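Long-range contacts in PadR family transcriptional regulator (Listeria monocytogenes, PDB 6ABQ), which probably binds operator DNA as a dimeric winged helix-turn-helix regulator of the PadR family and controls transcription in response to a ligand: residues 17-22 and 57-62; 65-70 and 81-86. One frame throughout, in Å; residues are numbered along the deposited sequence.

Contact 1 (17-22 and 57-62); sequences SLEGMI and LVRLEK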
# COMPACT_ATOMS: atom_id res chain seq x y z
N SER B 17 3.40 0.31 -3.14
CA SER B 17 4.14 -0.92 -3.43
C SER B 17 4.28 -1.14 -4.93
O SER B 17 5.32 -1.61 -5.39
CB SER B 17 3.47 -2.13 -2.78
OG SER B 17 3.70 -2.12 -1.39
N LEU B 18 3.23 -0.79 -5.68
CA LEU B 18 3.15 -0.98 -7.13
C LEU B 18 4.30 -0.36 -7.91
O LEU B 18 4.89 -1.04 -8.76
CB LEU B 18 1.81 -0.49 -7.69
CG LEU B 18 0.68 -1.52 -7.76
CD1 LEU B 18 -0.56 -0.90 -8.39
CD2 LEU B 18 1.11 -2.78 -8.52
N GLU B 19 4.61 0.90 -7.62
CA GLU B 19 5.73 1.60 -8.23
C GLU B 19 7.07 0.86 -8.01
O GLU B 19 7.86 0.71 -8.95
CB GLU B 19 5.82 3.03 -7.69
CG GLU B 19 6.81 3.89 -8.45
CD GLU B 19 6.84 5.33 -7.98
OE1 GLU B 19 5.80 6.02 -8.07
OE2 GLU B 19 7.92 5.77 -7.54
N GLY B 20 7.29 0.40 -6.78
CA GLY B 20 8.51 -0.32 -6.40
C GLY B 20 8.67 -1.63 -7.14
O GLY B 20 9.77 -1.96 -7.58
N MET B 21 7.56 -2.36 -7.27
CA MET B 21 7.51 -3.62 -8.01
C MET B 21 7.89 -3.44 -9.47
O MET B 21 8.69 -4.22 -10.01
CB MET B 21 6.12 -4.28 -7.90
CG MET B 21 5.73 -4.77 -6.51
SD MET B 21 6.86 -5.99 -5.83
CE MET B 21 8.05 -4.96 -4.98
N ILE B 22 7.33 -2.40 -10.09
CA ILE B 22 7.56 -2.09 -11.50
C ILE B 22 9.03 -1.71 -11.74
O ILE B 22 9.67 -2.27 -12.63
CB ILE B 22 6.55 -1.04 -12.03
CG1 ILE B 22 5.13 -1.63 -11.97
CG2 ILE B 22 6.90 -0.62 -13.45
CD1 ILE B 22 3.99 -0.65 -12.20
N LEU B 57 4.06 4.08 -15.49
CA LEU B 57 5.19 4.33 -16.39
C LEU B 57 5.36 5.81 -16.74
O LEU B 57 6.48 6.32 -16.76
CB LEU B 57 5.08 3.46 -17.66
CG LEU B 57 5.28 1.94 -17.52
CD1 LEU B 57 4.97 1.24 -18.83
CD2 LEU B 57 6.66 1.55 -17.00
N VAL B 58 4.24 6.50 -17.00
CA VAL B 58 4.24 7.96 -17.24
C VAL B 58 4.79 8.70 -16.00
O VAL B 58 5.62 9.60 -16.14
CB VAL B 58 2.84 8.48 -17.67
CG1 VAL B 58 2.73 10.00 -17.56
CG2 VAL B 58 2.52 8.02 -19.09
N ARG B 59 4.33 8.29 -14.82
CA ARG B 59 4.80 8.86 -13.55
C ARG B 59 6.32 8.67 -13.36
O ARG B 59 7.02 9.61 -12.97
CB ARG B 59 4.02 8.30 -12.36
CG ARG B 59 4.40 8.94 -11.03
CD ARG B 59 3.41 8.59 -9.94
NE ARG B 59 3.71 7.31 -9.29
CZ ARG B 59 2.85 6.30 -9.14
NH1 ARG B 59 1.61 6.38 -9.59
NH2 ARG B 59 3.25 5.20 -8.51
N LEU B 60 6.79 7.46 -13.67
CA LEU B 60 8.22 7.11 -13.61
C LEU B 60 9.10 7.95 -14.52
O LEU B 60 10.21 8.34 -14.11
CB LEU B 60 8.43 5.62 -13.88
CG LEU B 60 7.89 4.62 -12.86
CD1 LEU B 60 8.18 3.21 -13.34
CD2 LEU B 60 8.48 4.87 -11.48
N GLU B 61 8.63 8.23 -15.73
CA GLU B 61 9.30 9.14 -16.67
C GLU B 61 9.45 10.53 -16.06
O GLU B 61 10.54 11.10 -16.07
CB GLU B 61 8.52 9.28 -17.98
CG GLU B 61 8.53 8.07 -18.89
CD GLU B 61 7.69 8.26 -20.13
OE1 GLU B 61 7.17 9.37 -20.36
OE2 GLU B 61 7.53 7.29 -20.89
N LYS B 62 8.34 11.06 -15.54
CA LYS B 62 8.29 12.39 -14.94
C LYS B 62 9.18 12.47 -13.70
O LYS B 62 9.79 13.51 -13.44
CB LYS B 62 6.84 12.81 -14.64
CG LYS B 62 6.06 13.11 -15.92
CD LYS B 62 4.56 13.24 -15.72
CE LYS B 62 3.89 13.49 -17.06
NZ LYS B 62 2.44 13.79 -16.98
O HOH W 1 2.30 2.72 -6.69
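Glu19 and Arg59 join two helices of the winged helix-turn-helix domain, 17-27 and 50-62, the latter probably the DNA-recognition helix, as in other PadR proteins. The two short helical segments run at 77° to each other with their axes 11.1 Å apart, a spacing that side chains bridge, with one water beside them. Arg59 presents the side of its guanidinium, NE and NH2 together, to a single carboxylate oxygen. Glu19 OE1 lies 2.7 Å from Arg59 NE and practically in the guanidinium plane. The NH2 bond arrives on the anti lone pair of OE1, while NE meets that oxygen nearly along its C-O axis. Both bonds are clearly bent, as expected when two neighbouring N-H groups converge on one acceptor; the carboxylate and guanidinium planes are turned 40° apart. Glu19 reaches across with CG anti to its backbone N (chi1 -170°) and an extended chain, whereas Arg59 bends at its third torsion to bring its edge round. The other carboxylate oxygen, OE2, forms a salt bridge with Lys63, so the buried Glu19 is held by two cations and would be expected to stay ionised. Its backbone N is served too, donating to a water at 3.1 Å that also takes a weak bond from Arg59 NH2. Beside this polar link the packing is apolar: Leu60 CD2 slides along the Glu19 chain, touching CG at 3.6 Å. One turn on, Ile22 lays its CG2 methyl across Leu57 and Leu60, which meet it from neighbouring directions. That methyl, Ile22 CG2, lies 4.0 Å from Leu60 CD1 and 4.2 Å from Leu57 CD2.

Contact 2 (65-70 and 81-86); sequences LVEIEK and FYTLSP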
# COMPACT_ATOMS: atom_id res chain seq x y z
N LEU B 65 13.19 8.43 -13.72
CA LEU B 65 13.70 7.13 -13.27
C LEU B 65 13.90 6.07 -14.37
O LEU B 65 14.48 5.00 -14.12
CB LEU B 65 12.79 6.57 -12.15
CG LEU B 65 12.43 7.46 -10.95
CD1 LEU B 65 11.51 6.71 -10.01
CD2 LEU B 65 13.65 8.01 -10.20
N VAL B 66 13.41 6.37 -15.58
CA VAL B 66 13.39 5.40 -16.68
C VAL B 66 13.88 5.99 -18.00
O VAL B 66 13.77 7.19 -18.24
CB VAL B 66 12.00 4.72 -16.90
CG1 VAL B 66 11.67 3.75 -15.77
CG2 VAL B 66 10.89 5.74 -17.10
N GLU B 67 14.41 5.11 -18.85
CA GLU B 67 14.86 5.44 -20.20
C GLU B 67 14.03 4.66 -21.21
O GLU B 67 13.72 3.48 -21.00
CB GLU B 67 16.34 5.14 -20.33
CG GLU B 67 17.19 5.98 -19.38
CD GLU B 67 18.68 5.76 -19.51
OE1 GLU B 67 19.18 5.55 -20.63
OE2 GLU B 67 19.36 5.82 -18.46
N ILE B 68 13.64 5.33 -22.30
CA ILE B 68 12.65 4.79 -23.23
C ILE B 68 13.21 4.54 -24.64
O ILE B 68 13.73 5.45 -25.28
CB ILE B 68 11.37 5.68 -23.32
CG1 ILE B 68 10.84 6.06 -21.93
CG2 ILE B 68 10.27 4.99 -24.10
CD1 ILE B 68 11.10 7.50 -21.53
N GLU B 69 13.11 3.29 -25.09
CA GLU B 69 13.43 2.94 -26.48
C GLU B 69 12.23 2.29 -27.17
O GLU B 69 11.70 1.28 -26.70
CB GLU B 69 14.67 2.04 -26.58
CG GLU B 69 15.03 1.67 -28.02
CD GLU B 69 16.23 0.74 -28.16
OE1 GLU B 69 16.78 0.26 -27.15
OE2 GLU B 69 16.61 0.48 -29.31
N LYS B 70 11.84 2.88 -28.29
CA LYS B 70 10.89 2.27 -29.20
C LYS B 70 11.64 1.34 -30.16
O LYS B 70 12.56 1.76 -30.86
CB LYS B 70 10.12 3.35 -29.96
CG LYS B 70 9.00 2.80 -30.85
CD LYS B 70 8.47 3.86 -31.80
CE LYS B 70 7.42 3.26 -32.73
NZ LYS B 70 6.87 4.30 -33.65
N PHE B 81 10.24 0.25 -24.76
CA PHE B 81 11.05 -0.51 -23.82
C PHE B 81 11.65 0.43 -22.79
O PHE B 81 12.31 1.42 -23.13
CB PHE B 81 12.15 -1.30 -24.54
CG PHE B 81 11.66 -2.54 -25.24
CD1 PHE B 81 11.06 -2.47 -26.50
CD2 PHE B 81 11.82 -3.79 -24.65
CE1 PHE B 81 10.63 -3.62 -27.16
CE2 PHE B 81 11.40 -4.95 -25.31
CZ PHE B 81 10.80 -4.86 -26.56
N TYR B 82 11.40 0.10 -21.53
CA TYR B 82 11.88 0.86 -20.40
C TYR B 82 13.07 0.17 -19.76
O TYR B 82 13.05 -1.04 -19.55
CB TYR B 82 10.76 1.09 -19.38
CG TYR B 82 9.63 1.96 -19.91
CD1 TYR B 82 8.68 1.45 -20.80
CD2 TYR B 82 9.53 3.30 -19.53
CE1 TYR B 82 7.65 2.25 -21.29
CE2 TYR B 82 8.51 4.11 -20.01
CZ TYR B 82 7.58 3.58 -20.88
OH TYR B 82 6.58 4.38 -21.35
N THR B 83 14.12 0.96 -19.49
CA THR B 83 15.24 0.56 -18.63
C THR B 83 15.36 1.57 -17.48
O THR B 83 14.82 2.68 -17.58
CB THR B 83 16.57 0.45 -19.38
OG1 THR B 83 16.78 1.62 -20.19
CG2 THR B 83 16.58 -0.79 -20.26
N LEU B 84 16.05 1.20 -16.41
CA LEU B 84 16.29 2.16 -15.33
C LEU B 84 17.42 3.12 -15.68
O LEU B 84 18.45 2.72 -16.21
CB LEU B 84 16.59 1.46 -13.99
CG LEU B 84 15.55 0.63 -13.24
CD1 LEU B 84 16.06 0.34 -11.84
CD2 LEU B 84 14.18 1.29 -13.17
N SER B 85 17.19 4.40 -15.39
CA SER B 85 18.24 5.41 -15.37
C SER B 85 18.99 5.24 -14.04
O SER B 85 18.48 4.56 -13.14
CB SER B 85 17.63 6.81 -15.50
OG SER B 85 16.95 7.21 -14.32
N PRO B 86 20.20 5.85 -13.90
CA PRO B 86 20.88 5.79 -12.60
C PRO B 86 20.02 6.26 -11.41
O PRO B 86 20.08 5.64 -10.34
CB PRO B 86 22.10 6.69 -12.80
CG PRO B 86 22.44 6.48 -14.24
CD PRO B 86 21.11 6.37 -14.95
O HOH W 2 15.20 1.61 -22.55
O HOH W 3 19.06 2.32 -21.37
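Glu67 and Thr83 pair through two backbone bonds, Glu67 N to Thr83 O at 2.8 Å and Thr83 N to Glu67 O at 3.0 Å. Glu69 and Phe81 form the next hydrogen-bonded pair, again with two bonds: Glu69 N to Phe81 O at 2.8 Å and Phe81 N to Glu69 O at 2.6 Å. Between them Ile68 faces Tyr82 in a non-hydrogen-bonded pair. Their side chains point the same way: Ile68 CG1 comes within 3.6 Å of Tyr82 CE2, and CG2 lies over a face of the ring. Val66 CG2 meets the ring at its edge, 3.7 Å from CD2. These antiparallel strands are the hairpin that forms the wing of the winged helix fold. Beyond its root, Ser85 N donates to Leu65 O at 3.1 Å from well above the carbonyl plane. Ser85 OG sits between its own backbone N and carbonyl carbon (chi1 72°), which turns it back to bond with Gly64 O; it also N-caps helix 86-110 through a weak bond from Gly88 N. Two waters run along the Glu67 side of the hairpin, each bonded to Thr83 OG1; one also probably donates to Glu67 O. Further out, Glu61 OE2 holds the Tyr82 hydroxyl, and Tyr32 meets the Phe81 ring edge-to-face.

In the fold
From the N terminus, the chain first lays down helix 17-27, passes through helix 33-42, and returns with helix 50-62; contact 1 closes that loop, whose two ends are 35 residues apart. Contact 2 opens only afterwards and closes the much shorter hairpin between strands 66-72 and 78-84, so the two follow in series, neither enclosing nor crossing the other. Their centres are 11 Å apart and they touch directly: Leu65 N probably bonds to Leu60 O at 3.0 Å, at the turn from helix to strand. Contact 1 works within the helical body and contact 2 within the wing; that bond and the Glu61-Tyr82 bond join the two, after which helix 86-110 begins, reaching Met21 through Phe95 and Trp96.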